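Local structure of leucine aminopeptidase (Fimbriiglobus ruber, 7D1B) at residues A[55-60]-A[166-171]; A[95-100]-A[208-213]; A[185-190]-A[284-289]. The protein probably acts as a zinc-dependent glutaminyl cyclase of the M28 peptidase family, converting N-terminal glutamine of peptides to pyroglutamate. All blocks are in the same frame, centred on the assembly; numbering follows the deposited sequence. Where two conformers were deposited one is given.

Interaction 1: A[55-60]-A[166-171]; sequences VKYVQQ and LAHHMK
Y57 of helix 51-63 and H168 of 166-171 meet through their side chains. Along 55-60, Y57 carries the contact. Its CG lies anti to the carbonyl carbon (chi1 -70°), and the ring extends from the helix toward H168. H168 uses the same first torsion and comes from the opposite direction. The two rings meet rim to rim, with planes 8° apart and centroids 5.9 Å apart. Y57 OH and H168 NE2 form a short hydrogen bond of 2.6 Å. Each partner sits at the edge of the other ring, near its plane. H84 of helix 72-87 packs against both rings, edge-to-face on Y57 and steeply tilted against H168. Y57 also packs on A161, M164 and E165 of helix 153-167. The bond ties helix 51-63 to the segment 166-171, away from the zinc site. Either group could donate the proton. A hydroxyl and an imidazole nitrogen can pair both ways, so the bond would probably survive a change in the charge of H168.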
loop_
_atom_site.group_PDB
_atom_site.type_symbol
_atom_site.label_atom_id
_atom_site.label_comp_id
_atom_site.label_asym_id
_atom_site.label_seq_id
_atom_site.Cartn_x
_atom_site.Cartn_y
_atom_site.Cartn_z
ATOM N N VAL A 55 -8.218 11.665 -5.948
ATOM C CA VAL A 55 -9.378 10.851 -6.309
ATOM C C VAL A 55 -9.391 10.561 -7.806
ATOM O O VAL A 55 -9.761 9.454 -8.234
ATOM C CB VAL A 55 -10.682 11.514 -5.835
ATOM C CG1 VAL A 55 -11.888 10.776 -6.386
ATOM C CG2 VAL A 55 -10.717 11.551 -4.323
ATOM N N LYS A 56 -8.992 11.545 -8.623
ATOM C CA LYS A 56 -8.920 11.333 -10.064
ATOM C C LYS A 56 -7.981 10.188 -10.402
ATOM O O LYS A 56 -8.241 9.427 -11.335
ATOM C CB LYS A 56 -8.489 12.620 -10.771
ATOM C CG LYS A 56 -8.263 12.497 -12.277
ATOM C CD LYS A 56 -7.647 13.773 -12.873
ATOM C CE LYS A 56 -6.157 13.879 -12.544
ATOM N NZ LYS A 56 -5.499 15.104 -13.088
ATOM N N TYR A 57 -6.878 10.050 -9.666
ATOM C CA TYR A 57 -5.980 8.922 -9.919
ATOM C C TYR A 57 -6.636 7.592 -9.553
ATOM O O TYR A 57 -6.426 6.589 -10.248
ATOM C CB TYR A 57 -4.643 9.119 -9.197
ATOM C CG TYR A 57 -3.790 10.221 -9.772
ATOM C CD1 TYR A 57 -3.737 10.437 -11.139
ATOM C CD2 TYR A 57 -3.029 11.036 -8.946
ATOM C CE1 TYR A 57 -2.945 11.434 -11.670
ATOM C CE2 TYR A 57 -2.230 12.036 -9.465
ATOM C CZ TYR A 57 -2.201 12.244 -10.827
ATOM O OH TYR A 57 -1.417 13.244 -11.368
ATOM N N VAL A 58 -7.437 7.555 -8.476
ATOM C CA VAL A 58 -8.208 6.331 -8.212
ATOM C C VAL A 58 -9.105 6.010 -9.402
ATOM O O VAL A 58 -9.175 4.862 -9.867
ATOM C CB VAL A 58 -9.040 6.433 -6.922
ATOM C CG1 VAL A 58 -9.852 5.150 -6.742
ATOM C CG2 VAL A 58 -8.152 6.673 -5.716
ATOM N N GLN A 59 -9.841 7.018 -9.881
ATOM C CA GLN A 59 -10.746 6.802 -11.006
ATOM C C GLN A 59 -9.982 6.326 -12.235
ATOM O O GLN A 59 -10.450 5.444 -12.962
ATOM C CB GLN A 59 -11.493 8.096 -11.312
ATOM C CG GLN A 59 -12.562 7.931 -12.381
ATOM C CD GLN A 59 -13.746 7.140 -11.865
ATOM O OE1 GLN A 59 -14.372 7.529 -10.875
ATOM N NE2 GLN A 59 -14.050 6.020 -12.515
ATOM N N GLN A 60 -8.813 6.907 -12.497
ATOM C CA GLN A 60 -8.039 6.525 -13.675
ATOM C C GLN A 60 -7.628 5.060 -13.614
ATOM O O GLN A 60 -7.757 4.303 -14.600
ATOM C CB GLN A 60 -6.805 7.419 -13.773
ATOM C CG GLN A 60 -5.905 7.062 -14.932
ATOM C CD GLN A 60 -4.656 7.921 -15.033
ATOM O OE1 GLN A 60 -4.443 8.844 -14.235
ATOM N NE2 GLN A 60 -3.819 7.621 -16.025
ATOM N N LEU A 166 1.436 11.723 -4.236
ATOM C CA LEU A 166 2.651 12.074 -3.512
ATOM C C LEU A 166 3.804 12.340 -4.459
ATOM O O LEU A 166 4.662 13.189 -4.175
ATOM C CB LEU A 166 3.037 10.952 -2.539
ATOM C CG LEU A 166 2.153 10.788 -1.305
ATOM C CD1 LEU A 166 2.562 9.537 -0.546
ATOM C CD2 LEU A 166 2.234 12.008 -0.414
ATOM N N ALA A 167 3.855 11.624 -5.583
ATOM C CA ALA A 167 4.949 11.806 -6.526
ATOM C C ALA A 167 5.073 13.239 -7.029
ATOM O O ALA A 167 6.166 13.642 -7.411
ATOM C CB ALA A 167 4.773 10.848 -7.701
ATOM N N HIS A 168 3.974 14.009 -7.079
ATOM C CA HIS A 168 4.082 15.409 -7.486
ATOM C C HIS A 168 4.945 16.223 -6.532
ATOM O O HIS A 168 5.491 17.258 -6.938
ATOM C CB HIS A 168 2.706 16.054 -7.589
ATOM C CG HIS A 168 1.901 15.553 -8.741
ATOM N ND1 HIS A 168 2.075 16.022 -10.024
ATOM C CD2 HIS A 168 0.922 14.616 -8.809
ATOM C CE1 HIS A 168 1.230 15.403 -10.832
ATOM N NE2 HIS A 168 0.524 14.543 -10.122
ATOM N N HIS A 169 5.064 15.777 -5.279
ATOM C CA HIS A 169 5.680 16.556 -4.217
ATOM C C HIS A 169 7.046 16.043 -3.815
ATOM O O HIS A 169 7.808 16.806 -3.222
ATOM C CB HIS A 169 4.768 16.537 -2.983
ATOM C CG HIS A 169 3.355 16.880 -3.319
ATOM N ND1 HIS A 169 2.881 18.177 -3.337
ATOM C CD2 HIS A 169 2.332 16.091 -3.724
ATOM C CE1 HIS A 169 1.615 18.161 -3.724
ATOM N NE2 HIS A 169 1.263 16.907 -3.977
ATOM N N MET A 170 7.381 14.780 -4.123
ATOM C CA MET A 170 8.526 14.130 -3.481
ATOM C C MET A 170 9.841 14.864 -3.713
ATOM O O MET A 170 10.648 14.960 -2.785
ATOM C CB MET A 170 8.654 12.673 -3.915
ATOM C CG MET A 170 7.587 11.756 -3.359
ATOM S SD MET A 170 7.469 11.723 -1.550
ATOM C CE MET A 170 8.993 10.871 -1.168
ATOM N N LYS A 171 10.089 15.378 -4.928
ATOM C CA LYS A 171 11.376 16.037 -5.151
ATOM C C LYS A 171 11.501 17.341 -4.387
ATOM O O LYS A 171 12.616 17.863 -4.295
ATOM C CB LYS A 171 11.692 16.226 -6.637
ATOM C CG LYS A 171 12.059 14.939 -7.370
ATOM C CD LYS A 171 13.129 14.113 -6.687
ATOM C CE LYS A 171 14.454 14.832 -6.558
ATOM N NZ LYS A 171 15.380 14.449 -7.667
#

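Interaction 2: A[95-100]-A[208-213]; sequences QEFKVR and SEHFAN
Strand 95-99, bearing Q95 and F97, passes helix 208-213, bearing H210 and F211, with the axes of these short segments 10.2 Å apart and their chain directions at 118°. F97 and H210 form an offset stack with centroids 3.9 Å apart and planes at 5°. The side chains slide past each other in opposite directions. F97 CB therefore lies over the H210 ring, and H210 CB over the F97 ring, as two CH-pi contacts. F97 reaches this place with CG between its backbone N and carbonyl carbon (chi1 62°). Q95 OE1 touches the rim of F211 at CD1 (3.5 Å) and also faces the edge of H210. Its polar partner is N112 ND2 on the neighbouring strand 108-117. Water 1 accepts from Q95 NE2 and donates to F211 O, 2.8 Å from each. Water 2 donates to E96 O and hydrogen-bonds H210 NE2. With an alanine in place of F97, the imidazole of H210 would probably lose its stacking partner and be freer to turn. F211 continues inward to I114 and V182 on the sheet. This is the packing of an alpha/beta sandwich: helix 206-218 lies against the sheet and stacks on its outermost strand.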
loop_
_atom_site.group_PDB
_atom_site.type_symbol
_atom_site.label_atom_id
_atom_site.label_comp_id
_atom_site.label_asym_id
_atom_site.label_seq_id
_atom_site.Cartn_x
_atom_site.Cartn_y
_atom_site.Cartn_z
ATOM N N GLN A 95 10.460 -5.860 -10.349
ATOM C CA GLN A 95 10.877 -7.157 -9.819
ATOM C C GLN A 95 9.950 -8.183 -10.443
ATOM O O GLN A 95 8.808 -8.341 -10.005
ATOM C CB GLN A 95 10.774 -7.258 -8.303
ATOM C CG GLN A 95 11.492 -6.242 -7.508
ATOM C CD GLN A 95 11.482 -6.593 -6.015
ATOM O OE1 GLN A 95 10.485 -7.109 -5.458
ATOM N NE2 GLN A 95 12.610 -6.330 -5.361
ATOM N N GLU A 96 10.434 -8.863 -11.475
ATOM C CA GLU A 96 9.633 -9.819 -12.220
ATOM C C GLU A 96 9.882 -11.221 -11.687
ATOM O O GLU A 96 11.027 -11.604 -11.441
ATOM C CB GLU A 96 10.016 -9.763 -13.702
ATOM C CG GLU A 96 9.753 -8.401 -14.350
ATOM C CD GLU A 96 10.168 -8.338 -15.807
ATOM O OE1 GLU A 96 10.856 -9.265 -16.299
ATOM O OE2 GLU A 96 9.794 -7.349 -16.467
ATOM N N PHE A 97 8.813 -11.998 -11.538
ATOM C CA PHE A 97 8.938 -13.367 -11.055
ATOM C C PHE A 97 7.708 -14.148 -11.497
ATOM O O PHE A 97 6.757 -13.584 -12.028
ATOM C CB PHE A 97 9.178 -13.422 -9.537
ATOM C CG PHE A 97 8.061 -12.837 -8.694
ATOM C CD1 PHE A 97 7.909 -11.464 -8.547
ATOM C CD2 PHE A 97 7.192 -13.679 -8.008
ATOM C CE1 PHE A 97 6.883 -10.953 -7.746
ATOM C CE2 PHE A 97 6.184 -13.182 -7.204
ATOM C CZ PHE A 97 6.024 -11.827 -7.069
ATOM N N LYS A 98 7.750 -15.465 -11.309
ATOM C CA LYS A 98 6.629 -16.329 -11.658
ATOM C C LYS A 98 6.256 -17.162 -10.453
ATOM O O LYS A 98 7.120 -17.566 -9.672
ATOM C CB LYS A 98 6.983 -17.303 -12.794
ATOM C CG LYS A 98 7.269 -16.624 -14.114
ATOM C CD LYS A 98 7.645 -17.659 -15.166
ATOM C CE LYS A 98 8.273 -17.018 -16.393
ATOM N NZ LYS A 98 7.260 -16.370 -17.275
ATOM N N VAL A 99 4.958 -17.431 -10.307
ATOM C CA VAL A 99 4.490 -18.314 -9.245
ATOM C C VAL A 99 3.416 -19.222 -9.817
ATOM O O VAL A 99 2.897 -18.993 -10.904
ATOM C CB VAL A 99 3.941 -17.555 -8.012
ATOM C CG1 VAL A 99 4.990 -16.624 -7.449
ATOM C CG2 VAL A 99 2.676 -16.784 -8.358
ATOM N N ARG A 100 3.075 -20.257 -9.058
ATOM C CA ARG A 100 1.919 -21.098 -9.350
ATOM C C ARG A 100 0.916 -20.908 -8.218
ATOM O O ARG A 100 1.191 -21.272 -7.073
ATOM C CB ARG A 100 2.308 -22.577 -9.462
ATOM C CG ARG A 100 1.127 -23.427 -9.884
ATOM C CD ARG A 100 1.421 -24.926 -9.845
ATOM N NE ARG A 100 1.683 -25.435 -8.492
ATOM C CZ ARG A 100 0.743 -25.706 -7.589
ATOM N NH1 ARG A 100 -0.547 -25.480 -7.865
ATOM N NH2 ARG A 100 1.090 -26.204 -6.407
ATOM N N SER A 208 4.745 -9.332 -1.655
ATOM C CA SER A 208 5.484 -8.916 -0.473
ATOM C C SER A 208 6.465 -9.991 -0.016
ATOM O O SER A 208 7.570 -9.671 0.432
ATOM C CB SER A 208 4.540 -8.467 0.643
ATOM O OG SER A 208 3.605 -9.477 1.001
ATOM N N GLU A 209 6.089 -11.272 -0.130
ATOM C CA GLU A 209 7.028 -12.337 0.219
ATOM C C GLU A 209 8.233 -12.311 -0.707
ATOM O O GLU A 209 9.373 -12.452 -0.247
ATOM C CB GLU A 209 6.329 -13.693 0.216
ATOM C CG GLU A 209 5.388 -13.780 1.402
ATOM C CD GLU A 209 4.570 -15.046 1.473
ATOM O OE1 GLU A 209 4.807 -15.966 0.672
ATOM O OE2 GLU A 209 3.691 -15.118 2.358
ATOM N N HIS A 210 8.007 -12.095 -2.011
ATOM C CA HIS A 210 9.116 -12.036 -2.958
ATOM C C HIS A 210 10.047 -10.877 -2.622
ATOM O O HIS A 210 11.275 -11.031 -2.585
ATOM C CB HIS A 210 8.583 -11.894 -4.380
ATOM C CG HIS A 210 9.661 -11.874 -5.413
ATOM N ND1 HIS A 210 10.231 -13.029 -5.898
ATOM C CD2 HIS A 210 10.281 -10.848 -6.043
ATOM C CE1 HIS A 210 11.160 -12.714 -6.783
ATOM N NE2 HIS A 210 11.217 -11.400 -6.885
ATOM N N PHE A 211 9.473 -9.705 -2.371
ATOM C CA PHE A 211 10.269 -8.532 -2.051
ATOM C C PHE A 211 11.069 -8.758 -0.778
ATOM O O PHE A 211 12.268 -8.461 -0.723
ATOM C CB PHE A 211 9.327 -7.342 -1.881
ATOM C CG PHE A 211 10.038 -6.062 -1.521
ATOM C CD1 PHE A 211 10.505 -5.209 -2.504
ATOM C CD2 PHE A 211 10.252 -5.728 -0.192
ATOM C CE1 PHE A 211 11.186 -4.033 -2.156
ATOM C CE2 PHE A 211 10.916 -4.549 0.168
ATOM C CZ PHE A 211 11.389 -3.710 -0.829
ATOM N N ALA A 212 10.412 -9.268 0.268
ATOM C CA ALA A 212 11.090 -9.449 1.541
ATOM C C ALA A 212 12.199 -10.482 1.422
ATOM O O ALA A 212 13.290 -10.289 1.960
ATOM C CB ALA A 212 10.084 -9.858 2.610
ATOM N N ASN A 213 11.940 -11.587 0.719
ATOM C CA ASN A 213 12.981 -12.591 0.535
ATOM C C ASN A 213 14.159 -12.030 -0.240
ATOM O O ASN A 213 15.317 -12.353 0.063
ATOM C CB ASN A 213 12.422 -13.806 -0.198
ATOM C CG ASN A 213 11.547 -14.642 0.674
ATOM O OD1 ASN A 213 11.648 -14.589 1.899
ATOM N ND2 ASN A 213 10.680 -15.427 0.057
HETATM O O HOH W 1 13.600 -7.215 -2.848
HETATM O O HOH W 2 12.570 -10.551 -9.225
#

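Interaction 3: A[185-190]-A[284-289]. With ZN (zinc ion), chain B.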
loop_
_atom_site.group_PDB
_atom_site.type_symbol
_atom_site.label_atom_id
_atom_site.label_comp_id
_atom_site.label_asym_id
_atom_site.label_seq_id
_atom_site.Cartn_x
_atom_site.Cartn_y
_atom_site.Cartn_z
ATOM N N ASP A 185 2.649 -6.966 -6.359
ATOM C CA ASP A 185 1.729 -7.789 -7.120
ATOM C C ASP A 185 1.259 -8.968 -6.261
ATOM O O ASP A 185 1.834 -9.286 -5.212
ATOM C CB ASP A 185 2.443 -8.304 -8.370
ATOM C CG ASP A 185 1.502 -8.615 -9.541
ATOM O OD1 ASP A 185 0.259 -8.730 -9.364
ATOM O OD2 ASP A 185 2.036 -8.734 -10.672
ATOM N N GLY A 186 0.201 -9.621 -6.722
ATOM C CA GLY A 186 -0.153 -10.932 -6.211
ATOM C C GLY A 186 -0.469 -10.973 -4.734
ATOM O O GLY A 186 -0.262 -12.009 -4.087
ATOM N N GLU A 187 -1.000 -9.880 -4.171
ATOM C CA GLU A 187 -1.452 -9.972 -2.788
ATOM C C GLU A 187 -2.651 -10.899 -2.670
ATOM O O GLU A 187 -2.751 -11.664 -1.709
ATOM C CB GLU A 187 -1.801 -8.608 -2.208
ATOM C CG GLU A 187 -2.095 -8.685 -0.709
ATOM C CD GLU A 187 -3.494 -8.365 -0.367
ATOM O OE1 GLU A 187 -4.159 -7.620 -1.112
ATOM O OE2 GLU A 187 -3.932 -8.879 0.675
ATOM N N GLU A 188 -3.586 -10.821 -3.613
ATOM C CA GLU A 188 -4.823 -11.580 -3.493
ATOM C C GLU A 188 -5.320 -12.012 -4.873
ATOM O O GLU A 188 -6.449 -11.723 -5.295
ATOM C CB GLU A 188 -5.860 -10.860 -2.633
ATOM C CG GLU A 188 -6.267 -9.487 -3.091
ATOM C CD GLU A 188 -7.294 -8.895 -2.136
ATOM O OE1 GLU A 188 -7.847 -9.659 -1.282
ATOM O OE2 GLU A 188 -7.553 -7.662 -2.188
ATOM N N TYR A 189 -4.473 -12.791 -5.547
ATOM C CA TYR A 189 -4.811 -13.443 -6.807
ATOM C C TYR A 189 -5.626 -14.698 -6.492
ATOM O O TYR A 189 -5.197 -15.836 -6.704
ATOM C CB TYR A 189 -3.518 -13.740 -7.557
ATOM C CG TYR A 189 -3.685 -14.432 -8.886
ATOM C CD1 TYR A 189 -4.448 -13.870 -9.897
ATOM C CD2 TYR A 189 -3.061 -15.650 -9.133
ATOM C CE1 TYR A 189 -4.603 -14.513 -11.123
ATOM C CE2 TYR A 189 -3.198 -16.293 -10.356
ATOM C CZ TYR A 189 -3.970 -15.711 -11.355
ATOM O OH TYR A 189 -4.127 -16.306 -12.589
ATOM N N ILE A 190 -6.811 -14.477 -5.930
ATOM C CA ILE A 190 -7.601 -15.554 -5.339
ATOM C C ILE A 190 -8.627 -16.020 -6.364
ATOM O O ILE A 190 -9.667 -15.380 -6.569
ATOM C CB ILE A 190 -8.265 -15.126 -4.029
ATOM C CG1 ILE A 190 -7.240 -14.553 -3.045
ATOM C CG2 ILE A 190 -9.047 -16.311 -3.429
ATOM C CD1 ILE A 190 -6.022 -15.443 -2.743
ATOM N N LEU A 284 -3.650 -10.296 8.785
ATOM C CA LEU A 284 -2.597 -10.713 7.867
ATOM C C LEU A 284 -2.630 -9.809 6.641
ATOM O O LEU A 284 -3.697 -9.562 6.067
ATOM C CB LEU A 284 -2.816 -12.165 7.450
ATOM C CG LEU A 284 -2.694 -13.182 8.588
ATOM C CD1 LEU A 284 -3.104 -14.548 8.082
ATOM C CD2 LEU A 284 -1.269 -13.188 9.139
ATOM N N ASP A 285 -1.465 -9.325 6.226
ATOM C CA ASP A 285 -1.417 -8.408 5.099
ATOM C C ASP A 285 0.018 -8.398 4.573
ATOM O O ASP A 285 0.882 -9.166 5.024
ATOM C CB ASP A 285 -1.926 -7.028 5.532
ATOM C CG ASP A 285 -2.597 -6.261 4.428
ATOM O OD1 ASP A 285 -2.415 -6.589 3.240
ATOM O OD2 ASP A 285 -3.317 -5.273 4.749
ATOM N N ASP A 286 0.282 -7.523 3.602
ATOM C CA ASP A 286 1.598 -7.456 2.982
ATOM C C ASP A 286 2.702 -7.034 3.943
ATOM O O ASP A 286 3.878 -7.194 3.597
ATOM C CB ASP A 286 1.556 -6.516 1.774
ATOM C CG ASP A 286 0.974 -7.162 0.525
ATOM O OD1 ASP A 286 1.335 -8.325 0.208
ATOM O OD2 ASP A 286 0.205 -6.476 -0.177
ATOM N N HIS A 287 2.371 -6.483 5.120
ATOM C CA HIS A 287 3.406 -6.069 6.064
ATOM C C HIS A 287 3.994 -7.239 6.845
ATOM O O HIS A 287 5.048 -7.084 7.464
ATOM C CB HIS A 287 2.873 -5.011 7.021
ATOM C CG HIS A 287 1.782 -5.505 7.913
ATOM N ND1 HIS A 287 0.729 -6.282 7.462
ATOM C CD2 HIS A 287 1.588 -5.317 9.240
ATOM C CE1 HIS A 287 -0.068 -6.545 8.487
ATOM N NE2 HIS A 287 0.423 -5.960 9.572
ATOM N N ILE A 288 3.348 -8.408 6.824
ATOM C CA ILE A 288 3.863 -9.553 7.578
ATOM C C ILE A 288 5.230 -9.969 7.052
ATOM O O ILE A 288 6.176 -10.155 7.817
ATOM C CB ILE A 288 2.869 -10.724 7.512
ATOM C CG1 ILE A 288 1.509 -10.317 8.093
ATOM C CG2 ILE A 288 3.452 -11.976 8.183
ATOM C CD1 ILE A 288 1.532 -10.037 9.562
ATOM N N ALA A 289 5.360 -10.093 5.729
ATOM C CA ALA A 289 6.636 -10.542 5.181
ATOM C C ALA A 289 7.734 -9.540 5.488
ATOM O O ALA A 289 8.887 -9.920 5.725
ATOM C CB ALA A 289 6.521 -10.742 3.674
HETATM ZN ZN ZN B . -8.824 -7.131 -0.808
HETATM O O HOH W 3 1.798 -9.382 -2.227
HETATM O O HOH W 4 -8.268 -6.912 1.213
#
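E187 meets D285 and D286 in a buried cluster of acidic side chains beside the zinc site of this M28-family fold. E187 CG touches D286 OD2 at 3.2 Å, and the two carboxylate planes stand 76° apart. E187 CG lies anti to the backbone N (chi1 -172°), and a bend at the next bond turns the carboxylate away from D286. The close acidic pair is E187 OE2 and D285 OD1, 3.8 Å apart. Glutaminyl cyclase activity in M28 enzymes depends on a carboxylic-acid hydrogen-bond network, and this cluster is probably part of it.

Hydrogen bonds fix the carboxylates and the backbone around them. D286 N donates to D285 OD1 (2.9 Å), on the anti side of that oxygen and 33° out of the carboxylate plane. Water 3 donates to both D185 O and D286 OD1 and so bridges the two segments. D286 OD1 also pairs with S208 OG. D132 accepts from the backbone N of E187 and of E188, which probably helps to set the loop that carries both glutamates.

Of the two segments, 185-190 supplies the metal ligand, E188. Its CG sits between the backbone N and the carbonyl carbon, and the extended chain reaches the ion. E188 OE1 forms a salt bridge with R134. D155 and H309 are the other protein ligands. E188 OE2 binds the zinc at 1.9 Å, and water 4 completes the site at 2.1 Å.

Interactions 2 and 3 are neighbours, with centres about 11 Å apart. Helix 206-218 touches 284-289, where A212 packs on A289. Interaction 1 lies on the far side of the chain's centre from interaction 3, with centres about 23 Å apart, and about 26 Å from interaction 2. Along the chain, 95-100 falls between the segments of interaction 1, and 208-213 between those of interaction 3. Interaction 1 closes before interaction 3 opens. Helix 153-167 connects the zinc ligand D155 to interaction 1. The zinc ligands E188, on the loop after strand 178-184, and D155, on helix 153-167, are carried by elements of the same alpha/beta fold.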